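Local atomic coordinates of protein synthesis inhibitor I (Hordeum vulgare, PDB entry 4FB9), a protein that belongs to the plant ribosome-inactivating protein family and acts as an inhibitor of protein synthesis. Residues A[54-59]-A[271-276]; A[77-82]-A[91-96]. The protein carries 3 engineered substitutions. All coordinates share one frame; numbering follows the deposited sequence.

Contact 1. Residues A[54-59]-A[271-276]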
loop_
_atom_site.group_PDB
_atom_site.type_symbol
_atom_site.label_atom_id
_atom_site.label_comp_id
_atom_site.label_asym_id
_atom_site.label_seq_id
_atom_site.Cartn_x
_atom_site.Cartn_y
_atom_site.Cartn_z
ATOM N N PRO A 54 0.426 10.259 11.589
ATOM C CA PRO A 54 0.074 11.331 10.651
ATOM C C PRO A 54 1.221 11.650 9.714
ATOM O O PRO A 54 2.377 11.355 10.025
ATOM C CB PRO A 54 -0.134 12.543 11.570
ATOM C CG PRO A 54 -0.484 11.965 12.887
ATOM C CD PRO A 54 0.305 10.677 12.995
ATOM N N VAL A 55 0.902 12.262 8.576
ATOM C CA VAL A 55 1.927 12.830 7.708
ATOM C C VAL A 55 2.566 14.028 8.418
ATOM O O VAL A 55 1.847 14.887 8.932
ATOM C CB VAL A 55 1.314 13.332 6.383
ATOM C CG1 VAL A 55 2.374 14.025 5.541
ATOM C CG2 VAL A 55 0.679 12.171 5.606
ATOM N N GLU A 56 3.899 14.082 8.450
ATOM C CA GLU A 56 4.623 15.200 9.078
ATOM C C GLU A 56 4.322 16.503 8.348
ATOM O O GLU A 56 4.505 16.591 7.138
ATOM C CB GLU A 56 6.137 14.945 9.094
ATOM C CG GLU A 56 6.583 13.816 10.028
ATOM C CD GLU A 56 8.051 13.415 9.871
ATOM O OE1 GLU A 56 8.583 13.469 8.741
ATOM O OE2 GLU A 56 8.672 13.028 10.893
ATOM N N PRO A 57 3.844 17.524 9.083
ATOM C CA PRO A 57 3.494 18.806 8.455
ATOM C C PRO A 57 4.705 19.681 8.088
ATOM O O PRO A 57 5.740 19.630 8.754
ATOM C CB PRO A 57 2.636 19.494 9.526
ATOM C CG PRO A 57 3.126 18.917 10.827
ATOM C CD PRO A 57 3.474 17.482 10.511
ATOM N N ASN A 58 4.548 20.476 7.029
ATOM C CA ASN A 58 5.575 21.395 6.505
ATOM C C ASN A 58 7.016 20.875 6.359
ATOM O O ASN A 58 7.981 21.605 6.606
ATOM C CB ASN A 58 5.535 22.764 7.212
ATOM C CG ASN A 58 5.893 22.682 8.683
ATOM O OD1 ASN A 58 7.069 22.733 9.055
ATOM N ND2 ASN A 58 4.879 22.569 9.534
ATOM N N VAL A 59 7.141 19.615 5.953
ATOM C CA VAL A 59 8.396 19.068 5.438
ATOM C C VAL A 59 8.012 18.184 4.251
ATOM O O VAL A 59 6.866 17.741 4.170
ATOM C CB VAL A 59 9.192 18.251 6.497
ATOM C CG1 VAL A 59 9.725 19.151 7.617
ATOM C CG2 VAL A 59 8.353 17.101 7.063
ATOM N N LYS A 271 -0.727 16.010 17.833
ATOM C CA LYS A 271 -0.841 15.188 19.035
ATOM C C LYS A 271 -0.546 13.712 18.718
ATOM O O LYS A 271 0.146 13.027 19.467
ATOM C CB LYS A 271 -2.222 15.365 19.688
ATOM C CG LYS A 271 -2.404 14.615 21.008
ATOM C CD LYS A 271 -1.384 15.086 22.041
ATOM C CE LYS A 271 -1.431 14.207 23.286
ATOM N NZ LYS A 271 -2.748 14.297 23.972
ATOM N N ALA A 272 -1.043 13.225 17.588
ATOM C CA ALA A 272 -0.804 11.824 17.237
ATOM C C ALA A 272 0.677 11.580 16.947
ATOM O O ALA A 272 1.203 10.504 17.251
ATOM C CB ALA A 272 -1.671 11.402 16.069
ATOM N N LEU A 273 1.351 12.578 16.376
ATOM C CA LEU A 273 2.790 12.478 16.149
ATOM C C LEU A 273 3.538 12.555 17.469
ATOM O O LEU A 273 4.559 11.895 17.643
ATOM C CB LEU A 273 3.288 13.551 15.166
ATOM C CG LEU A 273 2.994 13.245 13.700
ATOM C CD1 LEU A 273 3.304 14.437 12.783
ATOM C CD2 LEU A 273 3.779 12.010 13.253
ATOM N N GLU A 274 3.027 13.348 18.405
ATOM C CA GLU A 274 3.639 13.422 19.729
ATOM C C GLU A 274 3.593 12.049 20.403
ATOM O O GLU A 274 4.583 11.591 20.983
ATOM C CB GLU A 274 2.912 14.457 20.583
ATOM C CG GLU A 274 3.329 14.483 22.040
ATOM C CD GLU A 274 2.583 15.553 22.810
ATOM O OE1 GLU A 274 2.108 15.267 23.930
ATOM O OE2 GLU A 274 2.461 16.680 22.276
ATOM N N LEU A 275 2.444 11.387 20.311
ATOM C CA LEU A 275 2.284 10.074 20.926
ATOM C C LEU A 275 3.145 9.043 20.208
ATOM O O LEU A 275 3.732 8.179 20.843
ATOM C CB LEU A 275 0.813 9.648 20.941
ATOM C CG LEU A 275 -0.158 10.541 21.717
ATOM C CD1 LEU A 275 -1.579 9.986 21.657
ATOM C CD2 LEU A 275 0.293 10.711 23.159
ATOM N N PHE A 276 3.212 9.146 18.883
ATOM C CA PHE A 276 4.051 8.280 18.068
ATOM C C PHE A 276 5.498 8.388 18.548
ATOM O O PHE A 276 6.162 7.380 18.803
ATOM C CB PHE A 276 3.918 8.690 16.597
ATOM C CG PHE A 276 4.744 7.872 15.647
ATOM C CD1 PHE A 276 4.536 6.502 15.518
ATOM C CD2 PHE A 276 5.705 8.481 14.848
ATOM C CE1 PHE A 276 5.293 5.753 14.635
ATOM C CE2 PHE A 276 6.458 7.743 13.953
ATOM C CZ PHE A 276 6.248 6.371 13.842
#
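Pro54 and Leu273 bring the two backbones nearest, their CA atoms 6.2 Å apart. From Pro54 to Pro57 the loop is extended, with backbone angles near those of polyproline II, and it runs outward from the helical segment 271-276 until Asn58, with positive phi and psi, turns the chain; only the first four residues of segment 54-59 therefore come near the helix. The contact is apolar in character, and two neighbouring residues of one helical turn make it. Ala272 contributes its single methyl: CB presses on Pro54 CG at 3.4 Å, a close approach for two carbons. Leu273 contributes a fork. With CG anti to its own carbonyl carbon (chi1 -78°), the side chain passes Pro54 in the opposite sense and its methyls divide the loop between them. Leu273 CD2 stays at the beginning, 3.7 Å from Pro54 CD and 3.6 Å from Pro54 O. Leu273 CD1 points farther along the loop, where it rests against the CD corner of the Pro57 ring at 3.8 Å and lies 4.0 Å from Glu56 CA. One leucine thus touches four successive residues, Pro54 to Pro57, through its methyl carbons, an example of a helix packing on an extended loop without polar bonds between the two. Phe260, from another loop, touches both Pro54 and Ala272, while Val269, in the first turn of helix 269-278, packs on Pro54 and Pro57. Asn41, just beyond helix 25-39, gives a weak hydrogen bond to Ala272 O, and the loop itself leads from strand 49-50 to strand 64-70.

Contact 2. Residues A[77-82]-A[91-96]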
loop_
_atom_site.group_PDB
_atom_site.type_symbol
_atom_site.label_atom_id
_atom_site.label_comp_id
_atom_site.label_asym_id
_atom_site.label_seq_id
_atom_site.Cartn_x
_atom_site.Cartn_y
_atom_site.Cartn_z
ATOM N N GLY A 77 16.552 -8.626 -5.923
ATOM C CA GLY A 77 15.139 -8.349 -6.127
ATOM C C GLY A 77 14.860 -6.932 -6.578
ATOM O O GLY A 77 15.746 -6.073 -6.549
ATOM N N LEU A 78 13.625 -6.703 -7.014
ATOM C CA LEU A 78 13.141 -5.373 -7.355
ATOM C C LEU A 78 12.901 -4.643 -6.045
ATOM O O LEU A 78 12.329 -5.210 -5.121
ATOM C CB LEU A 78 11.832 -5.490 -8.147
ATOM C CG LEU A 78 11.066 -4.214 -8.483
ATOM C CD1 LEU A 78 11.818 -3.393 -9.515
ATOM C CD2 LEU A 78 9.672 -4.563 -8.982
ATOM N N THR A 79 13.357 -3.399 -5.941
ATOM C CA THR A 79 13.127 -2.622 -4.728
ATOM C C THR A 79 12.049 -1.581 -4.957
ATOM O O THR A 79 12.132 -0.795 -5.899
ATOM C CB THR A 79 14.405 -1.885 -4.281
ATOM O OG1 THR A 79 15.498 -2.812 -4.204
ATOM C CG2 THR A 79 14.199 -1.218 -2.926
ATOM N N LEU A 80 11.031 -1.568 -4.102
ATOM C CA LEU A 80 10.000 -0.538 -4.170
ATOM C C LEU A 80 10.221 0.496 -3.074
ATOM O O LEU A 80 10.450 0.127 -1.921
ATOM C CB LEU A 80 8.608 -1.160 -4.012
ATOM C CG LEU A 80 8.262 -2.366 -4.874
ATOM C CD1 LEU A 80 6.821 -2.806 -4.592
ATOM C CD2 LEU A 80 8.454 -2.078 -6.360
ATOM N N ALA A 81 10.157 1.781 -3.437
ATOM C CA ALA A 81 10.230 2.879 -2.475
ATOM C C ALA A 81 8.830 3.397 -2.171
ATOM O O ALA A 81 8.163 3.955 -3.038
ATOM C CB ALA A 81 11.103 3.996 -3.016
ATOM N N ILE A 82 8.384 3.202 -0.933
ATOM C CA ILE A 82 6.997 3.461 -0.555
ATOM C C ILE A 82 6.978 4.379 0.673
ATOM O O ILE A 82 7.761 4.192 1.620
ATOM C CB ILE A 82 6.261 2.127 -0.242
ATOM C CG1 ILE A 82 6.343 1.159 -1.432
ATOM C CG2 ILE A 82 4.811 2.373 0.125
ATOM C CD1 ILE A 82 5.751 -0.244 -1.134
ATOM N N GLY A 91 8.650 5.131 -6.147
ATOM C CA GLY A 91 9.858 4.768 -6.865
ATOM C C GLY A 91 10.156 3.284 -6.861
ATOM O O GLY A 91 9.635 2.533 -6.030
ATOM N N PHE A 92 10.986 2.851 -7.804
ATOM C CA PHE A 92 11.443 1.469 -7.824
ATOM C C PHE A 92 12.822 1.400 -8.445
ATOM O O PHE A 92 13.168 2.226 -9.293
ATOM C CB PHE A 92 10.440 0.535 -8.524
ATOM C CG PHE A 92 10.273 0.791 -9.999
ATOM C CD1 PHE A 92 11.145 0.216 -10.922
ATOM C CD2 PHE A 92 9.226 1.578 -10.464
ATOM C CE1 PHE A 92 10.994 0.448 -12.282
ATOM C CE2 PHE A 92 9.062 1.811 -11.823
ATOM C CZ PHE A 92 9.946 1.240 -12.736
ATOM N N LYS A 93 13.604 0.419 -8.012
ATOM C CA LYS A 93 15.003 0.299 -8.416
ATOM C C LYS A 93 15.208 -0.953 -9.271
ATOM O O LYS A 93 14.974 -2.080 -8.818
ATOM C CB LYS A 93 15.877 0.234 -7.163
ATOM C CG LYS A 93 17.370 0.280 -7.427
ATOM C CD LYS A 93 18.130 0.012 -6.136
ATOM C CE LYS A 93 19.601 0.312 -6.295
ATOM N NZ LYS A 93 20.331 0.079 -5.022
ATOM N N SER A 94 15.641 -0.759 -10.513
ATOM C CA SER A 94 15.866 -1.872 -11.423
ATOM C C SER A 94 17.207 -2.566 -11.146
ATOM O O SER A 94 17.976 -2.132 -10.282
ATOM C CB SER A 94 15.767 -1.405 -12.875
ATOM O OG SER A 94 16.584 -0.277 -13.110
ATOM N N SER A 95 17.470 -3.655 -11.864
ATOM C CA SER A 95 18.643 -4.484 -11.589
ATOM C C SER A 95 19.958 -3.754 -11.859
ATOM O O SER A 95 20.982 -4.075 -11.250
ATOM C CB SER A 95 18.587 -5.796 -12.375
ATOM O OG SER A 95 18.446 -5.566 -13.764
ATOM N N ASP A 96 19.927 -2.776 -12.761
ATOM C CA ASP A 96 21.130 -2.000 -13.069
ATOM C C ASP A 96 21.389 -0.873 -12.061
ATOM O O ASP A 96 22.328 -0.093 -12.227
ATOM C CB ASP A 96 21.070 -1.448 -14.502
ATOM C CG ASP A 96 19.997 -0.377 -14.690
ATOM O OD1 ASP A 96 19.129 -0.201 -13.808
ATOM O OD2 ASP A 96 20.018 0.282 -15.752
HETATM O O HOH W 1 16.400 -3.355 -6.795
#
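Leu80 and Phe92 form a non-hydrogen-bonded antiparallel pair, CA atoms 4.4 Å apart, with a hydrogen-bonded pair on either side. In one, Ala81 N reaches Gly91 O at 2.7 Å, almost straight at the hydrogen (170°) although the donor stands above the carbonyl plane; the return bond from Gly91 N to Ala81 O is weak. In the other, Lys93 N meets Thr79 O at 2.8 Å in the carbonyl plane, and the same oxygen receives a CA-H...O contact from Phe92. The packed face belongs to Leu78, Leu80 and Phe92. With CG between the backbone N and the carbonyl carbon (chi1 66°), the Phe92 side chain rises from the sheet to bring its CD1 3.9 Å from Leu78 CD1, and stacks with Trp100, while Leu146 of helix 136-147 covers both Leu78 and Phe92. Leu80 CD2 lies 3.9 Å from Phe92 CB. These strands form a hairpin within the six-stranded mixed sheet characteristic of the N-terminal domain of ribosome-inactivating proteins. The face of Thr79 and Lys93 is looser: their CB atoms touch at 3.9 Å, but the extended lysine chain leads away. Beyond this pair the strands part, Leu78 and Ser94 having CA atoms 6.0 Å apart, and a water donates to Gly77 O and Lys93 O and accepts from Thr79 OG1. Past it the chain turns, tied by Ser94 OG donating to Asp96 OD1 at 2.6 Å.

The pair illustrates two scales of folding in one chain. Contact 2 joins segments nine residues apart, whereas contact 1 joins segments 212 residues apart, and the hairpin is nested within the long loop that contact 1 closes. Their centres are 27 Å apart and their nearest atoms about 11 Å, with no touch between them. Contact 2 is buried, its centre 15 Å from that of the chain; contact 1 lies farther out, at 20 Å, and is only partly buried. An indirect connection remains: the side chain of Val55 in segment 54-59 touches Asp85, in the turn between the two hairpin strands.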